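PDB 2AHR: putative pyrroline carboxylate reductase from Streptococcus pyogenes, which probably catalyses the last step of proline biosynthesis, reducing 1-pyrroline-5-carboxylate to L-proline with NADPH or NADH as hydride donor. Local coordinates for residues E[115-120]-E[145-150]; E[12-17]-E[111-116]. One frame throughout, in Å; residues are numbered along the deposited sequence.

Contact 1: E[115-120]-E[145-150]; sequences MNAQIL and DSFGST. With NAP (NADP nicotinamide-adenine-dinucleotide phosphate), chain S.
Leu120 lies along the backbone of Ser146 and Phe147, its CD2 methyl 3.7 Å from the carbonyl oxygen Ser146 O and also against CB of Phe147. With CG anti to the carbonyl carbon, the whole branched end is laid over the turn that leads into strand 148-152. Nearby, Ala117 CB meets Phe147 CD1 obliquely at 4.0 Å. Phe147 holds its CG between N and carbonyl carbon, the crowded position, which turns the ring off toward Pro113 and Ile18 of helix 13-22. The 3-10 turn 115-118 and Leu120 pack against the start of strand 148-152, the outermost strand, within this chain, of the mixed sheet that extends the parallel Rossmann strands. Met115 CE lies 3.6 Å from NADP O7N, which puts the start of the 3-10 turn in the cofactor pocket. No direct hydrogen bond crosses; the polar evidence is CA-H...O contacts, the straightest from Ala117 CA to Phe147 O (3.5 Å, 171° at the hydrogen). In return, Leu120 O receives a contact from Gly148 CA at 3.3 Å. Gly148 has phi/psi of 158/-150°, where a CB would press on the carbonyl oxygen of Phe147. One water bridges the segments, donating to Leu120 O (2.8 Å) and to Asp145 O (3.2 Å).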
loop_
_atom_site.group_PDB
_atom_site.type_symbol
_atom_site.label_atom_id
_atom_site.label_comp_id
_atom_site.label_asym_id
_atom_site.label_seq_id
_atom_site.Cartn_x
_atom_site.Cartn_y
_atom_site.Cartn_z
HETATM N N MSE E 115 -34.327 9.196 -2.367
HETATM C CA MSE E 115 -35.283 8.128 -2.066
HETATM C C MSE E 115 -36.097 8.446 -0.786
HETATM O O MSE E 115 -37.111 7.804 -0.517
HETATM C CB MSE E 115 -34.548 6.783 -1.983
HETATM C CG MSE E 115 -35.422 5.508 -1.989
HETATM SE SE MSE E 115 -36.453 5.172 -3.446
HETATM C CE MSE E 115 -35.398 5.484 -4.817
ATOM N N ASN E 116 -35.671 9.463 -0.032
ATOM C CA ASN E 116 -36.417 9.922 1.145
ATOM C C ASN E 116 -37.754 10.600 0.796
ATOM O O ASN E 116 -38.557 10.909 1.680
ATOM C CB ASN E 116 -35.549 10.827 2.020
ATOM C CG ASN E 116 -34.278 10.134 2.477
ATOM O OD1 ASN E 116 -33.193 10.751 2.577
ATOM N ND2 ASN E 116 -34.395 8.842 2.735
ATOM N N ALA E 117 -37.969 10.832 -0.496
ATOM C CA ALA E 117 -39.302 11.140 -1.010
ATOM C C ALA E 117 -40.326 10.139 -0.489
ATOM O O ALA E 117 -41.478 10.507 -0.249
ATOM C CB ALA E 117 -39.300 11.162 -2.539
ATOM N N GLN E 118 -39.896 8.885 -0.287
ATOM C CA GLN E 118 -40.762 7.816 0.222
ATOM C C GLN E 118 -41.425 8.180 1.537
ATOM O O GLN E 118 -42.500 7.664 1.845
ATOM C CB GLN E 118 -39.993 6.516 0.432
ATOM C CG GLN E 118 -39.682 5.756 -0.833
ATOM C CD GLN E 118 -38.943 4.455 -0.560
ATOM O OE1 GLN E 118 -38.342 4.282 0.489
ATOM N NE2 GLN E 118 -38.987 3.536 -1.515
ATOM N N ILE E 119 -40.782 9.034 2.324
ATOM C CA ILE E 119 -41.378 9.479 3.581
ATOM C C ILE E 119 -41.628 10.982 3.528
ATOM O O ILE E 119 -41.810 11.622 4.556
ATOM C CB ILE E 119 -40.536 9.047 4.823
ATOM C CG1 ILE E 119 -39.104 9.620 4.755
ATOM C CG2 ILE E 119 -40.515 7.513 4.941
ATOM C CD1 ILE E 119 -38.324 9.500 6.093
ATOM N N LEU E 120 -41.619 11.528 2.307
ATOM C CA LEU E 120 -41.844 12.949 2.068
ATOM C C LEU E 120 -40.794 13.811 2.737
ATOM O O LEU E 120 -41.113 14.904 3.228
ATOM C CB LEU E 120 -43.257 13.402 2.507
ATOM C CG LEU E 120 -44.457 12.503 2.197
ATOM C CD1 LEU E 120 -45.778 13.174 2.674
ATOM C CD2 LEU E 120 -44.518 12.172 0.718
ATOM N N ASP E 145 -42.134 20.508 -2.745
ATOM C CA ASP E 145 -42.405 20.601 -1.302
ATOM C C ASP E 145 -43.374 19.513 -0.811
ATOM O O ASP E 145 -43.459 19.247 0.390
ATOM C CB ASP E 145 -42.896 22.000 -0.900
ATOM C CG ASP E 145 -41.770 23.042 -0.870
ATOM O OD1 ASP E 145 -40.575 22.675 -0.778
ATOM O OD2 ASP E 145 -42.082 24.254 -0.919
ATOM N N SER E 146 -44.082 18.868 -1.732
ATOM C CA SER E 146 -45.009 17.806 -1.342
ATOM C C SER E 146 -44.303 16.508 -0.969
ATOM O O SER E 146 -44.894 15.661 -0.310
ATOM C CB SER E 146 -46.068 17.544 -2.421
ATOM O OG SER E 146 -45.551 16.766 -3.497
ATOM N N PHE E 147 -43.045 16.339 -1.380
ATOM C CA PHE E 147 -42.320 15.118 -1.015
ATOM C C PHE E 147 -40.994 15.374 -0.307
ATOM O O PHE E 147 -40.150 14.496 -0.232
ATOM C CB PHE E 147 -42.193 14.144 -2.206
ATOM C CG PHE E 147 -41.543 14.740 -3.449
ATOM C CD1 PHE E 147 -40.148 14.901 -3.522
ATOM C CD2 PHE E 147 -42.321 15.110 -4.560
ATOM C CE1 PHE E 147 -39.548 15.429 -4.662
ATOM C CE2 PHE E 147 -41.722 15.647 -5.709
ATOM C CZ PHE E 147 -40.330 15.811 -5.756
ATOM N N GLY E 148 -40.828 16.577 0.233
ATOM C CA GLY E 148 -39.650 16.919 1.013
ATOM C C GLY E 148 -39.412 18.416 1.056
ATOM O O GLY E 148 -40.349 19.188 0.990
ATOM N N SER E 149 -38.151 18.819 1.160
ATOM C CA SER E 149 -37.759 20.220 1.063
ATOM C C SER E 149 -37.210 20.520 -0.335
ATOM O O SER E 149 -36.924 19.587 -1.132
ATOM C CB SER E 149 -36.713 20.543 2.124
ATOM O OG SER E 149 -37.288 20.436 3.415
ATOM N N THR E 150 -37.073 21.811 -0.633
ATOM C CA THR E 150 -36.648 22.249 -1.956
ATOM C C THR E 150 -35.502 23.239 -1.843
ATOM O O THR E 150 -35.570 24.197 -1.062
ATOM C CB THR E 150 -37.807 22.870 -2.747
ATOM O OG1 THR E 150 -38.913 21.958 -2.743
ATOM C CG2 THR E 150 -37.390 23.141 -4.216
HETATM P PA NAP S . -35.009 2.616 -12.541
HETATM O O1A NAP S . -34.205 1.658 -13.349
HETATM O O2A NAP S . -35.386 2.004 -11.234
HETATM O O5B NAP S . -36.322 3.143 -13.325
HETATM C C5B NAP S . -36.326 3.411 -14.709
HETATM C C4B NAP S . -37.690 2.996 -15.254
HETATM O O4B NAP S . -37.905 3.484 -16.568
HETATM C C3B NAP S . -37.834 1.476 -15.292
HETATM O O3B NAP S . -38.932 1.119 -14.480
HETATM C C2B NAP S . -38.070 1.124 -16.753
HETATM O O2B NAP S . -39.110 0.186 -16.977
HETATM C C1B NAP S . -38.528 2.458 -17.327
HETATM N N9A NAP S . -38.296 2.527 -18.791
HETATM C C8A NAP S . -37.329 1.876 -19.524
HETATM N N7A NAP S . -37.488 2.205 -20.830
HETATM C C5A NAP S . -38.544 3.049 -20.945
HETATM C C6A NAP S . -39.140 3.666 -22.045
HETATM N N6A NAP S . -39.053 3.059 -23.228
HETATM N N1A NAP S . -40.228 4.491 -21.836
HETATM C C2A NAP S . -40.736 4.683 -20.563
HETATM N N3A NAP S . -40.145 4.057 -19.484
HETATM C C4A NAP S . -39.065 3.254 -19.669
HETATM O O3 NAP S . -34.180 3.999 -12.365
HETATM P PN NAP S . -34.390 5.033 -11.134
HETATM O O1N NAP S . -33.418 4.647 -10.071
HETATM O O2N NAP S . -35.828 5.179 -10.779
HETATM O O5D NAP S . -33.875 6.411 -11.802
HETATM C C5D NAP S . -34.695 7.167 -12.665
HETATM C C4D NAP S . -34.183 8.603 -12.748
HETATM O O4D NAP S . -34.122 9.208 -11.471
HETATM C C3D NAP S . -32.776 8.661 -13.334
HETATM O O3D NAP S . -32.782 9.636 -14.349
HETATM C C2D NAP S . -31.853 9.072 -12.194
HETATM O O2D NAP S . -30.805 9.902 -12.681
HETATM C C1D NAP S . -32.832 9.766 -11.222
HETATM N N1N NAP S . -32.542 9.633 -9.770
HETATM C C2N NAP S . -32.558 8.403 -9.142
HETATM C C3N NAP S . -32.314 8.309 -7.769
HETATM C C7N NAP S . -32.447 7.004 -7.040
HETATM O O7N NAP S . -32.251 7.032 -5.645
HETATM N N7N NAP S . -32.748 5.878 -7.699
HETATM C C4N NAP S . -32.057 9.472 -7.031
HETATM C C5N NAP S . -32.051 10.708 -7.662
HETATM C C6N NAP S . -32.299 10.770 -9.035
HETATM P P2B NAP S . -38.979 -1.406 -16.715
HETATM O O1X NAP S . -40.216 -2.072 -17.295
HETATM O O2X NAP S . -37.755 -1.934 -17.427
HETATM O O3X NAP S . -38.882 -1.695 -15.227
HETATM O O HOH W 1 -42.849 17.093 2.734
#

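Contact 2: E[12-17]-E[111-116]; sequences GKMASA and IMPNMN. With NAP (NADP nicotinamide-adenine-dinucleotide phosphate), chain S.
The dinucleotide-binding turn of the Rossmann fold, where strand 5-9 passes into helix 13-22, meets here the loop that leaves strand 108-112, and NADP lies against both. Gly12, at the N-cap, brings its CA to 3.4 Å from the cofactor's O5B; a CB would collide with that oxygen. In the first turn of the helix Met14 N donates a nearly straight hydrogen bond to the pyrophosphate oxygen O2N (3.0 Å, 168°), an arrangement in which the helix N-terminus would probably stabilise the negative charge of the phosphate. The side chain of Met14, modelled as selenomethionine, has CG anti to the backbone N (chi1 -162°), then bends at chi2 and chi3. Its CG touches the nicotinamide at C2N and C3N, while CE lies 3.2 Å from Asn114 O and 3.8 Å from Pro113 CB, the two side chains crossing obliquely. Met115, also a selenomethionine, packs beside it: its CE sits 4.1 Å from SE of Met14 and close to CB of Lys13, with SE against Ala17 CB. Asn114 turns its CB from the helix and forms an Asx turn, OD1 accepting from Asn116 N, while ND2 is held by Ala165 O. On the nicotinamide's C5N converge Met112 SE, at 3.6 Å, and the backbone oxygen Pro113 O, at 3.1 Å.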
loop_
_atom_site.group_PDB
_atom_site.type_symbol
_atom_site.label_atom_id
_atom_site.label_comp_id
_atom_site.label_asym_id
_atom_site.label_seq_id
_atom_site.Cartn_x
_atom_site.Cartn_y
_atom_site.Cartn_z
ATOM N N GLY E 12 -40.065 4.187 -12.361
ATOM C CA GLY E 12 -39.267 3.220 -11.629
ATOM C C GLY E 12 -39.283 3.583 -10.159
ATOM O O GLY E 12 -40.229 4.202 -9.674
ATOM N N LYS E 13 -38.200 3.239 -9.471
ATOM C CA LYS E 13 -38.111 3.439 -8.036
ATOM C C LYS E 13 -38.201 4.914 -7.632
ATOM O O LYS E 13 -39.002 5.265 -6.759
ATOM C CB LYS E 13 -36.852 2.755 -7.493
ATOM C CG LYS E 13 -36.812 1.263 -7.875
ATOM C CD LYS E 13 -35.954 0.424 -6.936
ATOM C CE LYS E 13 -36.472 -1.022 -6.833
ATOM N NZ LYS E 13 -37.614 -1.104 -5.878
HETATM N N MSE E 14 -37.431 5.778 -8.296
HETATM C CA MSE E 14 -37.409 7.201 -7.918
HETATM C C MSE E 14 -38.763 7.887 -8.220
HETATM O O MSE E 14 -39.343 8.558 -7.349
HETATM C CB MSE E 14 -36.207 7.916 -8.551
HETATM C CG MSE E 14 -35.811 9.267 -7.917
HETATM SE SE MSE E 14 -35.617 9.382 -6.132
HETATM C CE MSE E 14 -37.154 10.209 -5.750
ATOM N N ALA E 15 -39.294 7.669 -9.420
ATOM C CA ALA E 15 -40.607 8.231 -9.783
ATOM C C ALA E 15 -41.749 7.675 -8.917
ATOM O O ALA E 15 -42.644 8.428 -8.506
ATOM C CB ALA E 15 -40.893 8.036 -11.265
ATOM N N SER E 16 -41.717 6.374 -8.629
ATOM C CA SER E 16 -42.696 5.785 -7.704
ATOM C C SER E 16 -42.683 6.505 -6.351
ATOM O O SER E 16 -43.738 6.862 -5.829
ATOM C CB SER E 16 -42.463 4.283 -7.506
ATOM O OG SER E 16 -42.518 3.586 -8.746
ATOM N N ALA E 17 -41.491 6.722 -5.796
ATOM C CA ALA E 17 -41.347 7.486 -4.551
ATOM C C ALA E 17 -42.022 8.870 -4.575
ATOM O O ALA E 17 -42.696 9.223 -3.616
ATOM C CB ALA E 17 -39.871 7.602 -4.151
ATOM N N ILE E 111 -35.084 18.809 -11.481
ATOM C CA ILE E 111 -35.050 18.484 -10.064
ATOM C C ILE E 111 -34.017 17.385 -9.750
ATOM O O ILE E 111 -33.681 16.530 -10.610
ATOM C CB ILE E 111 -36.455 18.083 -9.509
ATOM C CG1 ILE E 111 -36.966 16.801 -10.179
ATOM C CG2 ILE E 111 -37.445 19.259 -9.629
ATOM C CD1 ILE E 111 -38.263 16.204 -9.523
HETATM N N MSE E 112 -33.479 17.434 -8.532
HETATM C CA MSE E 112 -32.620 16.360 -8.041
HETATM C C MSE E 112 -33.135 15.929 -6.686
HETATM O O MSE E 112 -32.783 16.531 -5.684
HETATM C CB MSE E 112 -31.133 16.758 -7.984
HETATM C CG MSE E 112 -30.156 15.581 -7.625
HETATM SE SE MSE E 112 -30.581 13.939 -8.338
HETATM C CE MSE E 112 -30.345 14.390 -10.042
ATOM N N PRO E 113 -34.019 14.912 -6.677
ATOM C CA PRO E 113 -34.623 14.315 -5.487
ATOM C C PRO E 113 -33.812 13.144 -4.932
ATOM O O PRO E 113 -32.788 12.761 -5.512
ATOM C CB PRO E 113 -35.987 13.826 -6.006
ATOM C CG PRO E 113 -35.692 13.412 -7.451
ATOM C CD PRO E 113 -34.538 14.310 -7.922
ATOM N N ASN E 114 -34.263 12.582 -3.814
ATOM C CA ASN E 114 -33.667 11.358 -3.297
ATOM C C ASN E 114 -34.739 10.386 -2.791
ATOM O O ASN E 114 -35.934 10.709 -2.800
ATOM C CB ASN E 114 -32.554 11.646 -2.272
ATOM C CG ASN E 114 -33.073 12.293 -0.992
ATOM O OD1 ASN E 114 -34.195 12.020 -0.546
ATOM N ND2 ASN E 114 -32.254 13.138 -0.391
HETATM N N MSE E 115 -34.327 9.196 -2.367
HETATM C CA MSE E 115 -35.283 8.128 -2.066
HETATM C C MSE E 115 -36.097 8.446 -0.786
HETATM O O MSE E 115 -37.111 7.804 -0.517
HETATM C CB MSE E 115 -34.548 6.783 -1.983
HETATM C CG MSE E 115 -35.422 5.508 -1.989
HETATM SE SE MSE E 115 -36.453 5.172 -3.446
HETATM C CE MSE E 115 -35.398 5.484 -4.817
ATOM N N ASN E 116 -35.671 9.463 -0.032
ATOM C CA ASN E 116 -36.417 9.922 1.145
ATOM C C ASN E 116 -37.754 10.600 0.796
ATOM O O ASN E 116 -38.557 10.909 1.680
ATOM C CB ASN E 116 -35.549 10.827 2.020
ATOM C CG ASN E 116 -34.278 10.134 2.477
ATOM O OD1 ASN E 116 -33.193 10.751 2.577
ATOM N ND2 ASN E 116 -34.395 8.842 2.735
HETATM P PA NAP S . -35.009 2.616 -12.541
HETATM O O1A NAP S . -34.205 1.658 -13.349
HETATM O O2A NAP S . -35.386 2.004 -11.234
HETATM O O5B NAP S . -36.322 3.143 -13.325
HETATM C C5B NAP S . -36.326 3.411 -14.709
HETATM C C4B NAP S . -37.690 2.996 -15.254
HETATM O O4B NAP S . -37.905 3.484 -16.568
HETATM C C3B NAP S . -37.834 1.476 -15.292
HETATM O O3B NAP S . -38.932 1.119 -14.480
HETATM C C2B NAP S . -38.070 1.124 -16.753
HETATM O O2B NAP S . -39.110 0.186 -16.977
HETATM C C1B NAP S . -38.528 2.458 -17.327
HETATM N N9A NAP S . -38.296 2.527 -18.791
HETATM C C8A NAP S . -37.329 1.876 -19.524
HETATM N N7A NAP S . -37.488 2.205 -20.830
HETATM C C5A NAP S . -38.544 3.049 -20.945
HETATM C C6A NAP S . -39.140 3.666 -22.045
HETATM N N6A NAP S . -39.053 3.059 -23.228
HETATM N N1A NAP S . -40.228 4.491 -21.836
HETATM C C2A NAP S . -40.736 4.683 -20.563
HETATM N N3A NAP S . -40.145 4.057 -19.484
HETATM C C4A NAP S . -39.065 3.254 -19.669
HETATM O O3 NAP S . -34.180 3.999 -12.365
HETATM P PN NAP S . -34.390 5.033 -11.134
HETATM O O1N NAP S . -33.418 4.647 -10.071
HETATM O O2N NAP S . -35.828 5.179 -10.779
HETATM O O5D NAP S . -33.875 6.411 -11.802
HETATM C C5D NAP S . -34.695 7.167 -12.665
HETATM C C4D NAP S . -34.183 8.603 -12.748
HETATM O O4D NAP S . -34.122 9.208 -11.471
HETATM C C3D NAP S . -32.776 8.661 -13.334
HETATM O O3D NAP S . -32.782 9.636 -14.349
HETATM C C2D NAP S . -31.853 9.072 -12.194
HETATM O O2D NAP S . -30.805 9.902 -12.681
HETATM C C1D NAP S . -32.832 9.766 -11.222
HETATM N N1N NAP S . -32.542 9.633 -9.770
HETATM C C2N NAP S . -32.558 8.403 -9.142
HETATM C C3N NAP S . -32.314 8.309 -7.769
HETATM C C7N NAP S . -32.447 7.004 -7.040
HETATM O O7N NAP S . -32.251 7.032 -5.645
HETATM N N7N NAP S . -32.748 5.878 -7.699
HETATM C C4N NAP S . -32.057 9.472 -7.031
HETATM C C5N NAP S . -32.051 10.708 -7.662
HETATM C C6N NAP S . -32.299 10.770 -9.035
HETATM P P2B NAP S . -38.979 -1.406 -16.715
HETATM O O1X NAP S . -40.216 -2.072 -17.295
HETATM O O2X NAP S . -37.755 -1.934 -17.427
HETATM O O3X NAP S . -38.882 -1.695 -15.227
#

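The centres of the two contacts are 9 Å apart, and they share Met115 and Asn116: segment 111-116 of contact 2 runs straight into 115-120 of contact 1. Along the chain the order is helix start 12-17, the loop after strand 108-112, then 145-150 at the beginning of strand 148-152. Both contacts reach the same mixed sheet. They also touch directly, Ala117 CB lying 3.9 Å from Ala17 CB and Phe147 CE1 4.1 Å from Pro113 CB. The loop between strands 108-112 and 122-128 therefore links the cofactor-binding helix to the outermost strand of the sheet within this chain. A second subunit packs on both contacts and supplies Ser224 to NADP, so the loop borders both the cofactor and the second subunit.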